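Local coordinates for tyrosine-protein phosphatase YwqE (Bacillus subtilis, PDB 3QY7), which removes phosphate from tyrosine residues of phosphorylated proteins, among them YwqD, YwqF and Ssb, as a metal-dependent phosphatase of the PHP-like type, at residues A11-A16 with T40-N45; Q79-Y84 with R94-L99; K103-E108 with K128-V133. All blocks are in the same frame, centred on the assembly; numbering follows the deposited sequence. Where two conformers were deposited one is given.

Interaction 1: residues A11-A16 with T40-N45. With MG (magnesium ion), chain D.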
loop_
_atom_site.group_PDB
_atom_site.type_symbol
_atom_site.label_atom_id
_atom_site.label_comp_id
_atom_site.label_asym_id
_atom_site.label_seq_id
_atom_site.Cartn_x
_atom_site.Cartn_y
_atom_site.Cartn_z
ATOM N N ALA A 11 -18.219 -2.172 2.619
ATOM C CA ALA A 11 -18.966 -1.040 3.166
ATOM C C ALA A 11 -18.119 -0.174 4.095
ATOM O O ALA A 11 -18.576 0.235 5.166
ATOM C CB ALA A 11 -20.233 -1.535 3.883
ATOM N N MET A 12 -16.883 0.103 3.699
ATOM C CA MET A 12 -16.024 0.976 4.444
ATOM C C MET A 12 -15.577 2.170 3.678
ATOM O O MET A 12 -15.348 3.211 4.186
ATOM C CB MET A 12 -14.771 0.238 4.895
ATOM C CG MET A 12 -15.028 -0.833 5.816
ATOM S SD MET A 12 -13.884 -0.866 7.173
ATOM C CE MET A 12 -14.792 -1.749 8.291
ATOM N N ASP A 13 -15.462 1.940 2.401
ATOM C CA ASP A 13 -14.814 2.821 1.506
ATOM C C ASP A 13 -15.246 2.628 0.048
ATOM O O ASP A 13 -16.295 2.179 -0.241
ATOM C CB ASP A 13 -13.315 3.048 1.755
ATOM C CG ASP A 13 -12.461 1.830 1.426
ATOM O OD1 ASP A 13 -13.007 0.926 0.893
ATOM O OD2 ASP A 13 -11.311 1.898 1.728
ATOM N N ASP A 14 -14.389 3.056 -0.839
ATOM C CA ASP A 14 -14.670 2.884 -2.238
ATOM C C ASP A 14 -14.318 1.504 -2.803
ATOM O O ASP A 14 -14.471 1.256 -3.935
ATOM C CB ASP A 14 -13.993 3.983 -3.028
ATOM C CG ASP A 14 -12.589 4.134 -2.662
ATOM O OD1 ASP A 14 -11.921 4.810 -3.401
ATOM O OD2 ASP A 14 -12.126 3.609 -1.617
ATOM N N GLY A 15 -13.878 0.604 -1.952
ATOM C CA GLY A 15 -13.588 -0.730 -2.398
ATOM C C GLY A 15 -14.832 -1.615 -2.226
ATOM O O GLY A 15 -15.878 -1.187 -2.697
ATOM N N ALA A 16 -14.767 -2.819 -1.669
ATOM C CA ALA A 16 -15.878 -3.716 -1.819
ATOM C C ALA A 16 -17.180 -3.116 -1.279
ATOM O O ALA A 16 -17.220 -2.553 -0.278
ATOM C CB ALA A 16 -15.591 -4.961 -1.018
ATOM N N THR A 40 -6.635 -2.309 4.066
ATOM C CA THR A 40 -6.268 -0.920 4.347
ATOM C C THR A 40 -7.403 0.025 3.950
ATOM O O THR A 40 -7.218 0.858 3.040
ATOM C CB THR A 40 -4.996 -0.504 3.615
ATOM O OG1 THR A 40 -5.157 -0.727 2.209
ATOM C CG2 THR A 40 -3.813 -1.321 4.103
ATOM N N PRO A 41 -8.568 -0.107 4.615
ATOM C CA PRO A 41 -9.661 0.831 4.328
ATOM C C PRO A 41 -9.208 2.258 4.625
ATOM O O PRO A 41 -8.368 2.470 5.512
ATOM C CB PRO A 41 -10.754 0.421 5.312
ATOM C CG PRO A 41 -10.040 -0.265 6.437
ATOM C CD PRO A 41 -8.882 -0.975 5.771
ATOM N N HIS A 42 -9.755 3.233 3.895
ATOM C CA HIS A 42 -9.444 4.609 4.202
ATOM C C HIS A 42 -9.890 4.882 5.634
ATOM O O HIS A 42 -10.857 4.400 6.038
ATOM C CB HIS A 42 -10.106 5.616 3.208
ATOM C CG HIS A 42 -9.604 5.509 1.802
ATOM N ND1 HIS A 42 -8.508 6.190 1.340
ATOM C CD2 HIS A 42 -10.064 4.799 0.762
ATOM C CE1 HIS A 42 -8.291 5.869 0.089
ATOM N NE2 HIS A 42 -9.218 5.018 -0.291
ATOM N N HIS A 43 -9.135 5.665 6.389
ATOM C CA HIS A 43 -9.516 5.911 7.783
ATOM C C HIS A 43 -10.762 6.799 7.889
ATOM O O HIS A 43 -11.517 6.696 8.855
ATOM C CB HIS A 43 -8.345 6.446 8.606
ATOM C CG HIS A 43 -8.040 7.886 8.353
ATOM N ND1 HIS A 43 -8.160 8.853 9.328
ATOM C CD2 HIS A 43 -7.619 8.524 7.237
ATOM C CE1 HIS A 43 -7.828 10.027 8.823
ATOM N NE2 HIS A 43 -7.497 9.857 7.553
ATOM N N ASN A 44 -10.992 7.584 6.857
ATOM C CA ASN A 44 -12.188 8.385 6.664
ATOM C C ASN A 44 -12.865 8.012 5.372
ATOM O O ASN A 44 -12.241 7.822 4.411
ATOM C CB ASN A 44 -11.812 9.836 6.425
ATOM C CG ASN A 44 -11.399 10.519 7.629
ATOM O OD1 ASN A 44 -11.964 10.322 8.659
ATOM N ND2 ASN A 44 -10.418 11.347 7.515
ATOM N N ASN A 45 -14.164 7.942 5.381
ATOM C CA ASN A 45 -14.921 7.718 4.189
ATOM C C ASN A 45 -16.130 8.647 4.231
ATOM O O ASN A 45 -17.190 8.324 4.714
ATOM C CB ASN A 45 -15.292 6.251 4.078
ATOM C CG ASN A 45 -16.646 5.992 3.529
ATOM O OD1 ASN A 45 -16.901 6.257 2.417
ATOM N ND2 ASN A 45 -17.456 5.384 4.287
HETATM MG MG MG D . -9.870 4.021 -2.607
#
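D14 and H42 meet at the magnesium ion. In the conformer given, the D14 carboxylate takes the metal with both oxygens, OD1 at 2.3 Å and OD2 at 2.5 Å. H42 lies across it at about a right angle, with magnesium and D14 OD2 at the edge of its ring, and H196 completes the protein ligands of this ion. One step out, D13 holds the backbone that carries H42: H42 N donates to D13 OD2 over 3.0 Å with an N-H...O angle of 159°, reaching the oxygen on its anti side and a little out of the carboxylate plane. The same OD2 is also hydrogen-bonded to H7, an iron ligand whose ring stacks on H42, so a single second-shell oxygen ties together ligands of different metals. The other oxygen, D13 OD1, accepts from G15 N at 3.0 Å, met from above the carboxylate plane; this is an Asx turn, and the two oxygens' bonds together fix the rotation of the group. A chi1 of 70° puts D13 CG between the backbone N and carbonyl carbon, and from there OD1 faces its own loop and OD2 segment 40-45. P41 CA lies 3.3 Å from D13 OD2. Further out the contact turns apolar: M12 and P41 lie side by side, M12 SD 3.9 Å from P41 CB, and both rest on helix 52-68, M12 on A58 and P41 on V55. Histidine and aspartate ligands on loops of a TIM-barrel fold, gathering several metals into one site, are characteristic of PHP-like phosphatases; in this one D13 backs them from the second shell.

Interaction 2: residues Q79-Y84 with R94-L99. With FE (Fe (III) ion), chain C; FE (Fe (III) ion), chain B.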
loop_
_atom_site.group_PDB
_atom_site.type_symbol
_atom_site.label_atom_id
_atom_site.label_comp_id
_atom_site.label_asym_id
_atom_site.label_seq_id
_atom_site.Cartn_x
_atom_site.Cartn_y
_atom_site.Cartn_z
ATOM N N GLN A 79 -4.941 0.392 7.722
ATOM C CA GLN A 79 -5.688 1.537 7.188
ATOM C C GLN A 79 -4.846 2.221 6.131
ATOM O O GLN A 79 -3.615 2.199 6.182
ATOM C CB GLN A 79 -5.962 2.575 8.298
ATOM C CG GLN A 79 -7.185 2.307 9.135
ATOM C CD GLN A 79 -7.357 3.354 10.227
ATOM O OE1 GLN A 79 -6.387 3.931 10.710
ATOM N NE2 GLN A 79 -8.605 3.588 10.620
ATOM N N GLU A 80 -5.518 2.848 5.167
ATOM C CA GLU A 80 -4.851 3.813 4.307
ATOM C C GLU A 80 -5.193 5.183 4.894
ATOM O O GLU A 80 -6.368 5.556 4.988
ATOM C CB GLU A 80 -5.337 3.711 2.853
ATOM C CG GLU A 80 -4.620 4.761 1.943
ATOM C CD GLU A 80 -5.034 4.705 0.487
ATOM O OE1 GLU A 80 -5.874 3.881 0.143
ATOM O OE2 GLU A 80 -4.486 5.487 -0.302
ATOM N N ILE A 81 -4.162 5.898 5.324
ATOM C CA ILE A 81 -4.362 7.155 6.069
ATOM C C ILE A 81 -3.965 8.360 5.217
ATOM O O ILE A 81 -2.793 8.622 4.998
ATOM C CB ILE A 81 -3.544 7.135 7.379
ATOM C CG1 ILE A 81 -3.884 5.877 8.193
ATOM C CG2 ILE A 81 -3.769 8.445 8.185
ATOM C CD1 ILE A 81 -2.929 5.595 9.352
ATOM N N ARG A 82 -4.964 9.092 4.735
ATOM C CA ARG A 82 -4.697 10.363 4.081
ATOM C C ARG A 82 -4.012 11.268 5.093
ATOM O O ARG A 82 -4.542 11.489 6.188
ATOM C CB ARG A 82 -6.000 10.995 3.597
ATOM C CG ARG A 82 -5.841 12.412 3.033
ATOM C CD ARG A 82 -5.161 12.385 1.656
ATOM N NE ARG A 82 -5.948 11.648 0.668
ATOM C CZ ARG A 82 -6.981 12.151 -0.002
ATOM N NH1 ARG A 82 -7.362 13.415 0.200
ATOM N NH2 ARG A 82 -7.633 11.393 -0.880
ATOM N N ILE A 83 -2.853 11.796 4.713
ATOM C CA ILE A 83 -2.019 12.584 5.619
ATOM C C ILE A 83 -2.816 13.731 6.234
ATOM O O ILE A 83 -3.658 14.332 5.580
ATOM C CB ILE A 83 -0.741 13.096 4.895
ATOM C CG1 ILE A 83 0.311 13.617 5.885
ATOM C CG2 ILE A 83 -1.090 14.099 3.778
ATOM C CD1 ILE A 83 1.690 13.838 5.257
ATOM N N TYR A 84 -2.572 13.970 7.516
ATOM C CA TYR A 84 -3.092 15.159 8.207
ATOM C C TYR A 84 -2.154 15.472 9.353
ATOM O O TYR A 84 -1.283 14.669 9.679
ATOM C CB TYR A 84 -4.562 14.999 8.646
ATOM C CG TYR A 84 -4.834 13.928 9.679
ATOM C CD1 TYR A 84 -4.956 12.588 9.306
ATOM C CD2 TYR A 84 -5.002 14.252 11.023
ATOM C CE1 TYR A 84 -5.224 11.609 10.244
ATOM C CE2 TYR A 84 -5.268 13.276 11.972
ATOM C CZ TYR A 84 -5.374 11.947 11.575
ATOM O OH TYR A 84 -5.647 10.971 12.513
ATOM N N ARG A 94 -3.932 5.433 19.664
ATOM C CA ARG A 94 -4.472 4.234 19.020
ATOM C C ARG A 94 -5.805 4.496 18.304
ATOM O O ARG A 94 -6.701 3.648 18.275
ATOM C CB ARG A 94 -4.525 3.058 20.008
ATOM C CG ARG A 94 -3.130 2.628 20.477
ATOM C CD ARG A 94 -3.144 1.409 21.389
ATOM N NE ARG A 94 -3.802 1.692 22.659
ATOM C CZ ARG A 94 -4.914 1.094 23.081
ATOM N NH1 ARG A 94 -5.504 0.157 22.344
ATOM N NH2 ARG A 94 -5.435 1.424 24.256
ATOM N N GLN A 95 -5.918 5.688 17.717
ATOM C CA GLN A 95 -7.094 6.067 16.952
ATOM C C GLN A 95 -6.821 5.900 15.455
ATOM O O GLN A 95 -7.683 6.185 14.628
ATOM C CB GLN A 95 -7.519 7.505 17.287
ATOM C CG GLN A 95 -8.282 7.630 18.627
ATOM C CD GLN A 95 -8.105 8.988 19.301
ATOM O OE1 GLN A 95 -7.929 10.017 18.636
ATOM N NE2 GLN A 95 -8.147 8.994 20.630
ATOM N N LEU A 96 -5.620 5.421 15.140
ATOM C CA LEU A 96 -5.255 4.997 13.787
ATOM C C LEU A 96 -4.605 3.632 13.879
ATOM O O LEU A 96 -4.056 3.263 14.918
ATOM C CB LEU A 96 -4.278 5.979 13.138
ATOM C CG LEU A 96 -4.732 7.402 12.822
ATOM C CD1 LEU A 96 -3.514 8.216 12.417
ATOM C CD2 LEU A 96 -5.796 7.418 11.740
ATOM N N LEU A 97 -4.650 2.893 12.774
ATOM C CA LEU A 97 -3.998 1.593 12.670
ATOM C C LEU A 97 -2.768 1.692 11.791
ATOM O O LEU A 97 -2.798 2.333 10.729
ATOM C CB LEU A 97 -4.952 0.564 12.039
ATOM C CG LEU A 97 -6.147 0.038 12.828
ATOM C CD1 LEU A 97 -6.995 -0.844 11.959
ATOM C CD2 LEU A 97 -5.672 -0.752 14.060
ATOM N N SER A 98 -1.679 1.071 12.232
ATOM C CA SER A 98 -0.569 0.815 11.340
ATOM C C SER A 98 -0.847 -0.510 10.629
ATOM O O SER A 98 -1.848 -1.174 10.921
ATOM C CB SER A 98 0.757 0.787 12.093
ATOM O OG SER A 98 0.716 -0.203 13.111
ATOM N N LEU A 99 0.000 -0.856 9.666
ATOM C CA LEU A 99 -0.231 -2.048 8.853
ATOM C C LEU A 99 0.020 -3.278 9.713
ATOM O O LEU A 99 1.124 -3.488 10.181
ATOM C CB LEU A 99 0.682 -2.027 7.608
ATOM C CG LEU A 99 0.467 -0.852 6.625
ATOM C CD1 LEU A 99 1.531 -0.855 5.572
ATOM C CD2 LEU A 99 -0.943 -0.929 5.981
HETATM FE FE FE C . -5.891 2.677 -1.643
HETATM FE FE FE B . -4.965 5.977 -2.286
HETATM O O HOH W 1 -1.529 2.064 8.089
HETATM O O HOH W 2 -5.752 6.538 -4.298
HETATM O O HOH W 3 -4.959 3.955 -2.649
#
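Q79 and L97 bring the backbones closest, their CA atoms 5.7 Å apart, while the touching parts run 129° from each other and form no strand ladder. The main polar link is made by a side chain: L97 N donates to Q79 OE1 at 2.9 Å, nearly straight at 169°, approaching from above the plane of the amide. The Q79 chain is extended beyond CG, chi2 of 178° carrying CD out toward L97, whose side chain it crosses at about a right angle. The other end of the amide, NE2, has a weak hydrogen bond to N50 O. A water closes a second bridge, donating to Q79 O at 2.8 Å and to L97 O at 2.9 Å. Beside this polar patch the contact is apolar. I81 CD1 lies 3.5 Å from L97 O and also packs on L96 CB. Y84 and L96 reach toward each other tip to tip, Y84 OH 3.5 Å from L96 CD1, with the hydroxyl itself hydrogen-bonded to D90. L97 turns to helix 52-68, against V55. Next to Q79, E80 points away from the loop and bridges two iron ions, OE1 on one and OE2 on the other, each at 2.1 Å. The chemistry implies a contact, behind a metal-bridging residue, whose polar links are one side-chain amide and one water, which satisfy L97 N and both facing carbonyls, while L96, I81 and Y84 supply the apolar packing; Q79 N stays buried without a partner.

Interaction 3: residues K103-E108 with K128-V133; sequences KYILIE and KGYIPV. With FE (Fe (III) ion), chain B.
K103 O receives the N-H of I131 at 2.8 Å, an almost straight bond of 169°, and Y130 CA adds a C-H...O contact to the same oxygen at 3.3 Å. The parallel ladder continues from there: I131 O accepts from I105 N, I105 O from V133 N at 2.8 Å, and V133 O from I107 N at 2.9 Å. On one face of the sheet Y104 and I131 lie side by side, Y104 CE1 3.6 Å from I131 CD1, while V133 CG2 meets the edge of the tyrosine ring 3.9 Å from Y104 CD1. K103 CG covers one face of that ring near its rim, and the Y104 hydroxyl bonds to Q235 O and I237 N. Past the end of the pairing, E108 OE1 binds an iron at 2.1 Å. G129, with positive phi, ends helix 118-127 in a Schellman motif and lets the chain turn into strand 131-135. The two strands are the parallel neighbours of a beta-alpha-beta unit connected through helix 118-127: I105 packs against V87 and L91 of helix 87-92, P132 against F122 of helix 118-127, and strand 80-82 flanks strand 104-108 on its other side.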
loop_
_atom_site.group_PDB
_atom_site.type_symbol
_atom_site.label_atom_id
_atom_site.label_comp_id
_atom_site.label_asym_id
_atom_site.label_seq_id
_atom_site.Cartn_x
_atom_site.Cartn_y
_atom_site.Cartn_z
ATOM N N LYS A 103 5.362 -1.497 12.733
ATOM C CA LYS A 103 5.930 -0.158 12.689
ATOM C C LYS A 103 5.664 0.561 11.378
ATOM O O LYS A 103 5.995 1.731 11.259
ATOM C CB LYS A 103 7.432 -0.211 12.929
ATOM C CG LYS A 103 8.253 -0.711 11.755
ATOM C CD LYS A 103 9.725 -0.709 12.089
ATOM C CE LYS A 103 10.062 -1.827 13.029
ATOM N NZ LYS A 103 11.438 -1.619 13.590
ATOM N N TYR A 104 5.104 -0.147 10.397
ATOM C CA TYR A 104 4.859 0.433 9.073
ATOM C C TYR A 104 3.469 1.040 9.004
ATOM O O TYR A 104 2.487 0.399 9.356
ATOM C CB TYR A 104 5.033 -0.639 7.993
ATOM C CG TYR A 104 6.445 -1.162 7.949
ATOM C CD1 TYR A 104 7.411 -0.547 7.159
ATOM C CD2 TYR A 104 6.835 -2.231 8.763
ATOM C CE1 TYR A 104 8.719 -1.010 7.141
ATOM C CE2 TYR A 104 8.139 -2.707 8.755
ATOM C CZ TYR A 104 9.077 -2.090 7.945
ATOM O OH TYR A 104 10.375 -2.538 7.933
ATOM N N ILE A 105 3.381 2.289 8.557
ATOM C CA ILE A 105 2.108 2.982 8.518
ATOM C C ILE A 105 1.905 3.508 7.106
ATOM O O ILE A 105 2.844 4.067 6.523
ATOM C CB ILE A 105 2.023 4.124 9.594
ATOM C CG1 ILE A 105 0.699 4.880 9.521
ATOM C CG2 ILE A 105 3.250 5.030 9.577
ATOM C CD1 ILE A 105 0.518 5.916 10.637
ATOM N N LEU A 106 0.710 3.285 6.559
ATOM C CA LEU A 106 0.413 3.645 5.160
ATOM C C LEU A 106 -0.194 5.033 5.093
ATOM O O LEU A 106 -1.323 5.250 5.516
ATOM C CB LEU A 106 -0.522 2.593 4.534
ATOM C CG LEU A 106 -0.798 2.751 3.029
ATOM C CD1 LEU A 106 0.472 2.583 2.211
ATOM C CD2 LEU A 106 -1.864 1.762 2.597
ATOM N N ILE A 107 0.605 5.967 4.578
ATOM C CA ILE A 107 0.247 7.377 4.506
ATOM C C ILE A 107 0.076 7.753 3.043
ATOM O O ILE A 107 0.977 7.522 2.234
ATOM C CB ILE A 107 1.364 8.243 5.139
ATOM C CG1 ILE A 107 1.603 7.849 6.606
ATOM C CG2 ILE A 107 1.048 9.755 5.014
ATOM C CD1 ILE A 107 0.429 8.062 7.517
ATOM N N GLU A 108 -1.067 8.350 2.731
ATOM C CA GLU A 108 -1.408 8.754 1.371
ATOM C C GLU A 108 -1.443 10.270 1.295
ATOM O O GLU A 108 -2.111 10.906 2.106
ATOM C CB GLU A 108 -2.787 8.211 1.006
ATOM C CG GLU A 108 -3.203 8.466 -0.440
ATOM C CD GLU A 108 -4.704 8.479 -0.631
ATOM O OE1 GLU A 108 -5.182 7.987 -1.678
ATOM O OE2 GLU A 108 -5.432 8.969 0.254
ATOM N N LYS A 128 9.940 7.978 16.694
ATOM C CA LYS A 128 9.061 7.116 17.494
ATOM C C LYS A 128 9.177 5.639 17.100
ATOM O O LYS A 128 8.569 4.772 17.733
ATOM C CB LYS A 128 7.601 7.576 17.379
ATOM C CG LYS A 128 7.258 8.849 18.138
ATOM C CD LYS A 128 7.058 8.588 19.628
ATOM C CE LYS A 128 7.010 9.895 20.402
ATOM N NZ LYS A 128 8.377 10.473 20.543
ATOM N N GLY A 129 9.946 5.355 16.049
ATOM C CA GLY A 129 10.236 3.987 15.644
ATOM C C GLY A 129 9.294 3.479 14.565
ATOM O O GLY A 129 9.301 2.298 14.245
ATOM N N TYR A 130 8.477 4.371 14.026
ATOM C CA TYR A 130 7.661 4.049 12.840
ATOM C C TYR A 130 8.418 4.238 11.517
ATOM O O TYR A 130 9.413 4.976 11.438
ATOM C CB TYR A 130 6.391 4.895 12.822
ATOM C CG TYR A 130 5.347 4.491 13.848
ATOM C CD1 TYR A 130 4.443 3.455 13.575
ATOM C CD2 TYR A 130 5.254 5.142 15.087
ATOM C CE1 TYR A 130 3.482 3.072 14.495
ATOM C CE2 TYR A 130 4.286 4.761 16.026
ATOM C CZ TYR A 130 3.413 3.723 15.723
ATOM O OH TYR A 130 2.447 3.332 16.633
ATOM N N ILE A 131 7.942 3.555 10.480
ATOM C CA ILE A 131 8.430 3.764 9.127
ATOM C C ILE A 131 7.211 4.154 8.298
ATOM O O ILE A 131 6.295 3.343 8.121
ATOM C CB ILE A 131 9.137 2.512 8.552
ATOM C CG1 ILE A 131 10.414 2.199 9.344
ATOM C CG2 ILE A 131 9.502 2.749 7.088
ATOM C CD1 ILE A 131 11.178 0.951 8.867
ATOM N N PRO A 132 7.160 5.416 7.823
ATOM C CA PRO A 132 6.038 5.805 6.974
ATOM C C PRO A 132 6.209 5.197 5.589
ATOM O O PRO A 132 7.316 5.228 5.036
ATOM C CB PRO A 132 6.142 7.342 6.901
ATOM C CG PRO A 132 7.575 7.645 7.216
ATOM C CD PRO A 132 8.069 6.540 8.122
ATOM N N VAL A 133 5.124 4.625 5.071
ATOM C CA VAL A 133 5.083 4.077 3.719
ATOM C C VAL A 133 4.159 4.939 2.895
ATOM O O VAL A 133 2.944 4.994 3.158
ATOM C CB VAL A 133 4.574 2.629 3.711
ATOM C CG1 VAL A 133 4.618 2.061 2.266
ATOM C CG2 VAL A 133 5.464 1.763 4.625
HETATM FE FE FE B . -4.965 5.977 -2.286
HETATM O O HOH W 2 -5.752 6.538 -4.298
HETATM O O HOH W 3 -4.959 3.955 -2.649
#

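In the fold
The three contacts follow one another along the chain and around the metal site. Interaction 1 is partly buried and lies furthest from the centre, mostly loop and held by metal and carboxylate; interactions 2 and 3 are buried. Those two share the sheet, since strands 80-82 and 104-108 are neighbours, and L99 N probably bonds to Y104 O. Their chemistry differs: a side-chain amide and a water in 79-84 with 94-99, a regular backbone ladder in 103-108 with 128-133. The metal site joins all three. E80 and E108 bind the same iron, R82 forms a salt bridge with E108, and P41 O probably bonds to E80 N.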